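Local structure of devB protein (Vibrio cholerae O1 biovar eltor str. N16961, 1Y89) at residues G128-G140 with K176-L190. The protein probably acts as a 6-phosphogluconolactonase, hydrolysing 6-phosphogluconolactone in the pentose phosphate pathway. Numbering follows the deposited sequence.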
ATOM      1  N   GLY A 128     -10.640 -25.111  -8.552  1.00 28.24           N
ATOM      2  CA  GLY A 128      -9.638 -26.176  -8.407  1.00 26.71           C
ATOM      3  C   GLY A 128      -8.252 -25.757  -7.931  1.00 26.40           C
ATOM      4  O   GLY A 128      -7.425 -26.601  -7.563  1.00 26.46           O
ATOM      5  N   THR A 129      -7.965 -24.453  -7.955  1.00 24.95           N
ATOM      6  CA  THR A 129      -6.625 -23.982  -7.655  1.00 23.79           C
ATOM      7  C   THR A 129      -6.586 -23.517  -6.199  1.00 23.24           C
ATOM      8  O   THR A 129      -7.457 -22.737  -5.776  1.00 22.64           O
ATOM      9  CB  THR A 129      -6.227 -22.832  -8.600  1.00 24.50           C
ATOM     10  OG1 THR A 129      -6.462 -23.237  -9.969  1.00 23.60           O
ATOM     11  CG2 THR A 129      -4.755 -22.400  -8.404  1.00 22.48           C
ATOM     12  N   PRO A 130      -5.587 -23.998  -5.422  1.00 22.95           N
ATOM     13  CA  PRO A 130      -5.417 -23.487  -4.048  1.00 21.95           C
ATOM     14  C   PRO A 130      -5.198 -21.984  -4.076  1.00 21.98           C
ATOM     15  O   PRO A 130      -4.385 -21.468  -4.888  1.00 20.82           O
ATOM     16  CB  PRO A 130      -4.137 -24.184  -3.565  1.00 21.87           C
ATOM     17  CG  PRO A 130      -3.490 -24.747  -4.786  1.00 23.82           C
ATOM     18  CD  PRO A 130      -4.590 -25.037  -5.743  1.00 22.07           C
ATOM     19  N   VAL A 131      -5.901 -21.295  -3.182  1.00 21.16           N
ATOM     20  CA  VAL A 131      -5.825 -19.844  -3.112  1.00 20.74           C
ATOM     21  C   VAL A 131      -4.937 -19.448  -1.901  1.00 20.72           C
ATOM     22  O   VAL A 131      -5.340 -19.544  -0.747  1.00 20.14           O
ATOM     23  CB  VAL A 131      -7.232 -19.234  -3.033  1.00 21.80           C
ATOM     24  CG1 VAL A 131      -7.153 -17.680  -2.787  1.00 22.39           C
ATOM     25  CG2 VAL A 131      -8.046 -19.589  -4.320  1.00 20.71           C
ATOM     26  N   PHE A 132      -3.698 -19.055  -2.177  1.00 19.98           N
ATOM     27  CA  PHE A 132      -2.826 -18.595  -1.107  1.00 20.54           C
ATOM     28  C   PHE A 132      -3.305 -17.262  -0.577  1.00 20.45           C
ATOM     29  O   PHE A 132      -3.786 -16.398  -1.335  1.00 19.87           O
ATOM     30  CB  PHE A 132      -1.360 -18.516  -1.572  1.00 19.65           C
ATOM     31  CG  PHE A 132      -0.649 -19.852  -1.467  1.00 19.37           C
ATOM     32  CD1 PHE A 132      -0.854 -20.843  -2.430  1.00 21.45           C
ATOM     33  CD2 PHE A 132       0.151 -20.132  -0.361  1.00 21.40           C
ATOM     34  CE1 PHE A 132      -0.258 -22.101  -2.313  1.00 22.00           C
ATOM     35  CE2 PHE A 132       0.773 -21.384  -0.207  1.00 21.21           C
ATOM     36  CZ  PHE A 132       0.592 -22.361  -1.168  1.00 20.68           C
ATOM     37  N   ASP A 133      -3.175 -17.108   0.728  1.00 20.33           N
ATOM     38  CA  ASP A 133      -3.433 -15.805   1.353  1.00 20.53           C
ATOM     39  C   ASP A 133      -2.341 -14.818   0.985  1.00 20.02           C
ATOM     40  O   ASP A 133      -2.624 -13.625   0.798  1.00 19.55           O
ATOM     41  CB  ASP A 133      -3.540 -15.940   2.875  1.00 20.35           C
ATOM     42  CG  ASP A 133      -4.746 -16.746   3.289  1.00 22.56           C
ATOM     43  OD1 ASP A 133      -5.864 -16.181   3.306  1.00 24.60           O
ATOM     44  OD2 ASP A 133      -4.584 -17.950   3.564  1.00 20.18           O
ATOM     45  N   TRP A 134      -1.113 -15.312   0.840  1.00 18.78           N
ATOM     46  CA  TRP A 134       0.027 -14.421   0.627  1.00 19.73           C
ATOM     47  C   TRP A 134       1.187 -15.196   0.050  1.00 20.70           C
ATOM     48  O   TRP A 134       1.592 -16.252   0.594  1.00 22.48           O
ATOM     49  CB  TRP A 134       0.466 -13.817   1.964  1.00 19.13           C
ATOM     50  CG  TRP A 134       1.377 -12.588   1.835  1.00 20.51           C
ATOM     51  CD1 TRP A 134       1.630 -11.844   0.700  1.00 20.37           C
ATOM     52  CD2 TRP A 134       2.081 -11.950   2.905  1.00 21.50           C
ATOM     53  NE1 TRP A 134       2.464 -10.782   1.010  1.00 21.97           N
ATOM     54  CE2 TRP A 134       2.746 -10.822   2.361  1.00 22.83           C
ATOM     55  CE3 TRP A 134       2.229 -12.238   4.281  1.00 21.29           C
ATOM     56  CZ2 TRP A 134       3.537  -9.948   3.158  1.00 22.44           C
ATOM     57  CZ3 TRP A 134       3.011 -11.374   5.071  1.00 21.28           C
ATOM     58  CH2 TRP A 134       3.653 -10.242   4.501  1.00 22.57           C
ATOM     59  N   ILE A 135       1.741 -14.694  -1.046  1.00 20.07           N
ATOM     60  CA  ILE A 135       2.925 -15.307  -1.630  1.00 19.41           C
ATOM     61  C   ILE A 135       3.990 -14.225  -1.671  1.00 20.10           C
ATOM     62  O   ILE A 135       3.783 -13.153  -2.295  1.00 20.05           O
ATOM     63  CB  ILE A 135       2.641 -15.878  -3.058  1.00 19.44           C
ATOM     64  CG1 ILE A 135       1.478 -16.914  -3.008  1.00 18.36           C
ATOM     65  CG2 ILE A 135       3.914 -16.494  -3.679  1.00 18.51           C
ATOM     66  CD1 ILE A 135       1.159 -17.563  -4.389  1.00 19.29           C
ATOM     67  N   LEU A 136       5.130 -14.515  -1.040  1.00 18.74           N
ATOM     68  CA  LEU A 136       6.303 -13.615  -1.079  1.00 20.23           C
ATOM     69  C   LEU A 136       7.185 -14.105  -2.224  1.00 20.04           C
ATOM     70  O   LEU A 136       7.502 -15.332  -2.304  1.00 20.97           O
ATOM     71  CB  LEU A 136       7.120 -13.736   0.230  1.00 20.24           C
ATOM     72  CG  LEU A 136       6.354 -13.369   1.526  1.00 23.21           C
ATOM     73  CD1 LEU A 136       7.381 -13.291   2.706  1.00 24.07           C
ATOM     74  CD2 LEU A 136       5.666 -12.066   1.368  1.00 25.88           C
ATOM     75  N   LEU A 137       7.576 -13.185  -3.097  1.00 19.41           N
ATOM     76  CA  LEU A 137       8.298 -13.544  -4.319  1.00 19.75           C
ATOM     77  C   LEU A 137       9.564 -12.736  -4.442  1.00 21.02           C
ATOM     78  O   LEU A 137       9.641 -11.608  -3.920  1.00 21.48           O
ATOM     79  CB  LEU A 137       7.427 -13.301  -5.578  1.00 18.81           C
ATOM     80  CG  LEU A 137       6.214 -14.232  -5.632  1.00 20.24           C
ATOM     81  CD1 LEU A 137       5.259 -13.730  -6.741  1.00 17.66           C
ATOM     82  CD2 LEU A 137       6.666 -15.704  -5.934  1.00 17.47           C
ATOM     83  N   GLY A 138      10.554 -13.332  -5.119  1.00 21.18           N
ATOM     84  CA  GLY A 138      11.767 -12.637  -5.533  1.00 21.90           C
ATOM     85  C   GLY A 138      11.701 -12.238  -6.996  1.00 21.69           C
ATOM     86  O   GLY A 138      10.842 -12.738  -7.780  1.00 21.86           O
ATOM     87  N   VAL A 139      12.617 -11.345  -7.391  1.00 21.06           N
ATOM     88  CA  VAL A 139      12.814 -11.076  -8.807  1.00 20.91           C
ATOM     89  C   VAL A 139      14.309 -11.144  -9.139  1.00 21.48           C
ATOM     90  O   VAL A 139      15.060 -10.340  -8.632  1.00 20.18           O
ATOM     91  CB  VAL A 139      12.268  -9.693  -9.189  1.00 21.60           C
ATOM     92  CG1 VAL A 139      12.492  -9.415 -10.700  1.00 22.29           C
ATOM     93  CG2 VAL A 139      10.798  -9.591  -8.823  1.00 19.62           C
ATOM     94  N   GLY A 140      14.727 -12.092  -9.987  1.00 21.19           N
ATOM     95  CA  GLY A 140      16.139 -12.227 -10.314  1.00 22.03           C
ATOM     96  C   GLY A 140      16.605 -11.137 -11.246  1.00 22.57           C
ATOM     97  O   GLY A 140      15.780 -10.347 -11.765  1.00 21.44           O
ATOM     98  N   LYS A 176       6.151 -23.707  -7.756  1.00 20.01           N
ATOM     99  CA  LYS A 176       4.770 -23.360  -8.106  1.00 20.90           C
ATOM    100  C   LYS A 176       4.727 -22.970  -9.575  1.00 21.07           C
ATOM    101  O   LYS A 176       5.721 -22.435 -10.098  1.00 21.27           O
ATOM    102  CB  LYS A 176       4.298 -22.147  -7.298  1.00 20.50           C
ATOM    103  CG  LYS A 176       3.953 -22.475  -5.845  1.00 20.14           C
ATOM    104  CD  LYS A 176       3.268 -21.232  -5.184  1.00 21.03           C
ATOM    105  CE  LYS A 176       2.753 -21.495  -3.749  1.00 22.78           C
ATOM    106  NZ  LYS A 176       3.751 -21.992  -2.753  1.00 20.71           N
ATOM    107  N   THR A 177       3.594 -23.224 -10.246  1.00 20.66           N
ATOM    108  CA  THR A 177       3.405 -22.708 -11.594  1.00 20.70           C
ATOM    109  C   THR A 177       2.834 -21.289 -11.538  1.00 20.86           C
ATOM    110  O   THR A 177       2.358 -20.845 -10.474  1.00 20.28           O
ATOM    111  CB  THR A 177       2.419 -23.568 -12.389  1.00 21.07           C
ATOM    112  OG1 THR A 177       1.184 -23.650 -11.656  1.00 20.38           O
ATOM    113  CG2 THR A 177       3.016 -24.958 -12.625  1.00 18.75           C
ATOM    114  N   ALA A 178       2.847 -20.594 -12.680  1.00 20.69           N
ATOM    115  CA  ALA A 178       2.276 -19.225 -12.752  1.00 21.67           C
ATOM    116  C   ALA A 178       0.808 -19.197 -12.269  1.00 22.13           C
ATOM    117  O   ALA A 178       0.361 -18.254 -11.604  1.00 21.95           O
ATOM    118  CB  ALA A 178       2.372 -18.683 -14.174  1.00 20.47           C
ATOM    119  N   LYS A 179       0.074 -20.252 -12.613  1.00 21.35           N
ATOM    120  CA  LYS A 179      -1.332 -20.374 -12.259  1.00 21.55           C
ATOM    121  C   LYS A 179      -1.585 -20.230 -10.764  1.00 21.31           C
ATOM    122  O   LYS A 179      -2.562 -19.578 -10.346  1.00 21.72           O
ATOM    123  CB  LYS A 179      -1.814 -21.751 -12.730  1.00 21.97           C
ATOM    124  CG  LYS A 179      -3.180 -22.123 -12.298  1.00 23.35           C
ATOM    125  CD  LYS A 179      -3.475 -23.514 -12.937  1.00 22.86           C
ATOM    126  CE  LYS A 179      -4.861 -23.941 -12.654  1.00 22.03           C
ATOM    127  NZ  LYS A 179      -5.254 -25.202 -13.420  1.00 20.60           N
ATOM    128  N   VAL A 180      -0.734 -20.856  -9.949  1.00 19.84           N
ATOM    129  CA  VAL A 180      -0.919 -20.722  -8.496  1.00 20.50           C
ATOM    130  C   VAL A 180      -0.642 -19.272  -8.033  1.00 20.70           C
ATOM    131  O   VAL A 180      -1.375 -18.697  -7.196  1.00 20.56           O
ATOM    132  CB  VAL A 180      -0.018 -21.726  -7.737  1.00 20.92           C
ATOM    133  CG1 VAL A 180      -0.141 -21.536  -6.223  1.00 20.24           C
ATOM    134  CG2 VAL A 180      -0.395 -23.195  -8.179  1.00 19.67           C
ATOM    135  N   LEU A 181       0.429 -18.666  -8.546  1.00 20.68           N
ATOM    136  CA  LEU A 181       0.662 -17.245  -8.219  1.00 21.36           C
ATOM    137  C   LEU A 181      -0.486 -16.322  -8.607  1.00 20.78           C
ATOM    138  O   LEU A 181      -0.883 -15.444  -7.834  1.00 20.46           O
ATOM    139  CB  LEU A 181       1.966 -16.733  -8.857  1.00 22.38           C
ATOM    140  CG  LEU A 181       3.290 -17.035  -8.181  1.00 24.65           C
ATOM    141  CD1 LEU A 181       3.439 -18.500  -7.721  1.00 23.40           C
ATOM    142  CD2 LEU A 181       4.492 -16.629  -9.154  1.00 23.86           C
ATOM    143  N   GLN A 182      -1.027 -16.529  -9.801  1.00 20.99           N
ATOM    144  CA  GLN A 182      -2.132 -15.732 -10.306  1.00 21.96           C
ATOM    145  C   GLN A 182      -3.428 -15.915  -9.481  1.00 22.33           C
ATOM    146  O   GLN A 182      -4.242 -14.986  -9.377  1.00 22.09           O
ATOM    147  CB  GLN A 182      -2.371 -16.098 -11.783  1.00 21.49           C
ATOM    148  CG  GLN A 182      -1.239 -15.663 -12.732  1.00 21.65           C
ATOM    149  CD  GLN A 182      -1.297 -16.371 -14.099  1.00 24.30           C
ATOM    150  OE1 GLN A 182      -1.787 -17.497 -14.203  1.00 25.32           O
ATOM    151  NE2 GLN A 182      -0.753 -15.723 -15.140  1.00 25.88           N
ATOM    152  N   ALA A 183      -3.615 -17.103  -8.892  1.00 21.47           N
ATOM    153  CA  ALA A 183      -4.805 -17.378  -8.077  1.00 20.92           C
ATOM    154  C   ALA A 183      -4.770 -16.842  -6.642  1.00 20.96           C
ATOM    155  O   ALA A 183      -5.788 -16.872  -5.925  1.00 20.51           O
ATOM    156  CB  ALA A 183      -5.086 -18.892  -8.080  1.00 21.14           C
ATOM    157  N   ALA A 184      -3.594 -16.397  -6.200  1.00 20.93           N
ATOM    158  CA  ALA A 184      -3.404 -15.968  -4.807  1.00 20.96           C
ATOM    159  C   ALA A 184      -4.130 -14.657  -4.481  1.00 21.42           C
ATOM    160  O   ALA A 184      -4.378 -13.828  -5.374  1.00 22.71           O
ATOM    161  CB  ALA A 184      -1.925 -15.867  -4.489  1.00 19.42           C
ATOM    162  N   LYS A 185      -4.490 -14.467  -3.210  1.00 21.41           N
ATOM    163  CA  LYS A 185      -5.160 -13.226  -2.814  1.00 21.74           C
ATOM    164  C   LYS A 185      -4.201 -12.029  -2.887  1.00 21.48           C
ATOM    165  O   LYS A 185      -4.631 -10.881  -3.100  1.00 21.28           O
ATOM    166  CB  LYS A 185      -5.708 -13.347  -1.401  1.00 22.19           C
ATOM    167  CG  LYS A 185      -6.852 -14.380  -1.302  1.00 22.89           C
ATOM    168  CD  LYS A 185      -7.220 -14.578   0.157  1.00 27.17           C
ATOM    169  CE  LYS A 185      -8.172 -15.807   0.377  1.00 29.95           C
ATOM    170  NZ  LYS A 185      -8.369 -16.122   1.864  1.00 29.16           N
ATOM    171  N   ARG A 186      -2.912 -12.313  -2.720  1.00 20.81           N
ATOM    172  CA  ARG A 186      -1.906 -11.275  -2.545  1.00 21.24           C
ATOM    173  C   ARG A 186      -0.555 -11.857  -2.883  1.00 20.84           C
ATOM    174  O   ARG A 186      -0.178 -12.907  -2.335  1.00 21.19           O
ATOM    175  CB  ARG A 186      -1.930 -10.774  -1.092  1.00 20.30           C
ATOM    176  CG  ARG A 186      -0.822  -9.728  -0.779  1.00 20.48           C
ATOM    177  CD  ARG A 186      -0.862  -9.395   0.710  1.00 22.99           C
ATOM    178  NE  ARG A 186       0.128  -8.354   1.046  1.00 21.60           N
ATOM    179  CZ  ARG A 186       0.487  -8.024   2.276  1.00 25.01           C
ATOM    180  NH1 ARG A 186      -0.052  -8.653   3.330  1.00 24.11           N
ATOM    181  NH2 ARG A 186       1.408  -7.073   2.446  1.00 24.22           N
ATOM    182  N   ILE A 187       0.172 -11.224  -3.808  1.00 19.63           N
ATOM    183  CA  ILE A 187       1.546 -11.632  -4.067  1.00 19.98           C
ATOM    184  C   ILE A 187       2.395 -10.381  -3.963  1.00 20.64           C
ATOM    185  O   ILE A 187       1.944  -9.293  -4.324  1.00 20.09           O
ATOM    186  CB  ILE A 187       1.734 -12.367  -5.453  1.00 19.74           C
ATOM    187  CG1 ILE A 187       1.630 -11.367  -6.626  1.00 20.79           C
ATOM    188  CG2 ILE A 187       0.672 -13.526  -5.634  1.00 20.70           C
ATOM    189  CD1 ILE A 187       1.861 -12.017  -8.067  1.00 20.61           C
ATOM    190  N   SER A 188       3.611 -10.540  -3.454  1.00 20.76           N
ATOM    191  CA  SER A 188       4.438  -9.397  -3.116  1.00 21.26           C
ATOM    192  C   SER A 188       5.841  -9.674  -3.576  1.00 20.27           C
ATOM    193  O   SER A 188       6.501 -10.547  -3.015  1.00 20.25           O
ATOM    194  CB  SER A 188       4.455  -9.119  -1.587  1.00 21.78           C
ATOM    195  OG  SER A 188       3.143  -9.045  -1.038  1.00 21.86           O
ATOM    196  N   TYR A 189       6.277  -8.930  -4.587  1.00 19.87           N
ATOM    197  CA  TYR A 189       7.645  -9.034  -5.098  1.00 20.63           C
ATOM    198  C   TYR A 189       8.557  -8.173  -4.234  1.00 20.44           C
ATOM    199  O   TYR A 189       8.309  -6.970  -4.098  1.00 19.05           O
ATOM    200  CB  TYR A 189       7.713  -8.536  -6.537  1.00 19.62           C
ATOM    201  CG  TYR A 189       6.991  -9.425  -7.524  1.00 19.89           C
ATOM    202  CD1 TYR A 189       7.570 -10.633  -7.940  1.00 18.63           C
ATOM    203  CD2 TYR A 189       5.745  -9.040  -8.078  1.00 20.29           C
ATOM    204  CE1 TYR A 189       6.947 -11.462  -8.848  1.00 18.01           C
ATOM    205  CE2 TYR A 189       5.079  -9.873  -9.002  1.00 19.41           C
ATOM    206  CZ  TYR A 189       5.701 -11.070  -9.390  1.00 20.43           C
ATOM    207  OH  TYR A 189       5.100 -11.921 -10.294  1.00 21.16           O
ATOM    208  N   LEU A 190       9.550  -8.803  -3.602  1.00 19.69           N
ATOM    209  CA  LEU A 190      10.390  -8.141  -2.608  1.00 20.51           C
ATOM    210  C   LEU A 190      11.713  -7.895  -3.320  1.00 21.52           C
ATOM    211  O   LEU A 190      12.477  -8.835  -3.592  1.00 20.51           O
ATOM    212  CB  LEU A 190      10.590  -9.027  -1.370  1.00 21.19           C
ATOM    213  CG  LEU A 190       9.301  -9.586  -0.734  1.00 20.79           C
ATOM    214  CD1 LEU A 190       9.658 -10.439   0.529  1.00 22.50           C
ATOM    215  CD2 LEU A 190       8.284  -8.434  -0.410  1.00 20.45           C
TER
HETATM  216  O   HOH W   1      -7.007 -25.670 -10.983  1.00 29.71           O
HETATM  217  O   HOH W   2      -2.814 -19.304  -4.902  1.00 19.02           O
HETATM  218  O   HOH W   3      14.184 -10.022  -5.374  1.00 17.01           O
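Parallel backbone pairing joins Ile135 to Leu137 with Ile187 to Tyr189: Ile135 N bonds Arg186 O, Ser188 N bonds Ile135 O, Leu137 N donates to Ser188 O and Leu190 N to Leu137 O. Just before the strands, Lys185 N meets Phe132 O at 2.8 Å, almost straight (N-H...O 174°).

Polar side chains gather on the face of Trp134 and Ser188. The Arg186 guanidinium lies flat on the indole, planes 12° apart, its chain extended from CG to NE alongside the ring. In the ring plane, Trp134 NE1 donates to Ser188 OG (2.8 Å). As a second shell, Asp20 and Glu226 position Arg186 through salt bridges, and Glu226 also bonds Ser188; the stack and the NE1 bond then set how the indole is turned. In a second aromatic contact, Lys176 CE sits over one face of the Phe132 ring, toward its rim (CH-pi), and a bend at chi4 (56°) brings NZ into an off-centre cation-pi contact while it hydrogen-bonds Ser34 OG. Nearer the surface, Lys185 NZ meets Asp133 OD1 at 2.9 Å from above the carboxylate plane.

Apolar contacts fill the other face. Ile135 CD1 presses on Ala184 CB (3.5 Å), while Leu137 and Leu181 meet tip to tip.

One water accepts from Phe132 N and donates to Pro130 O and Val180 O.

In the Rossmann-like mixed sheet, strand 134-137 lies between 186-191 and 31-35; helix 10-25 packs on Trp134, whereas helix 178-183 covers Ile135 and Leu137 on the opposite face, with helix 108-122 touching Phe132 and Lys176.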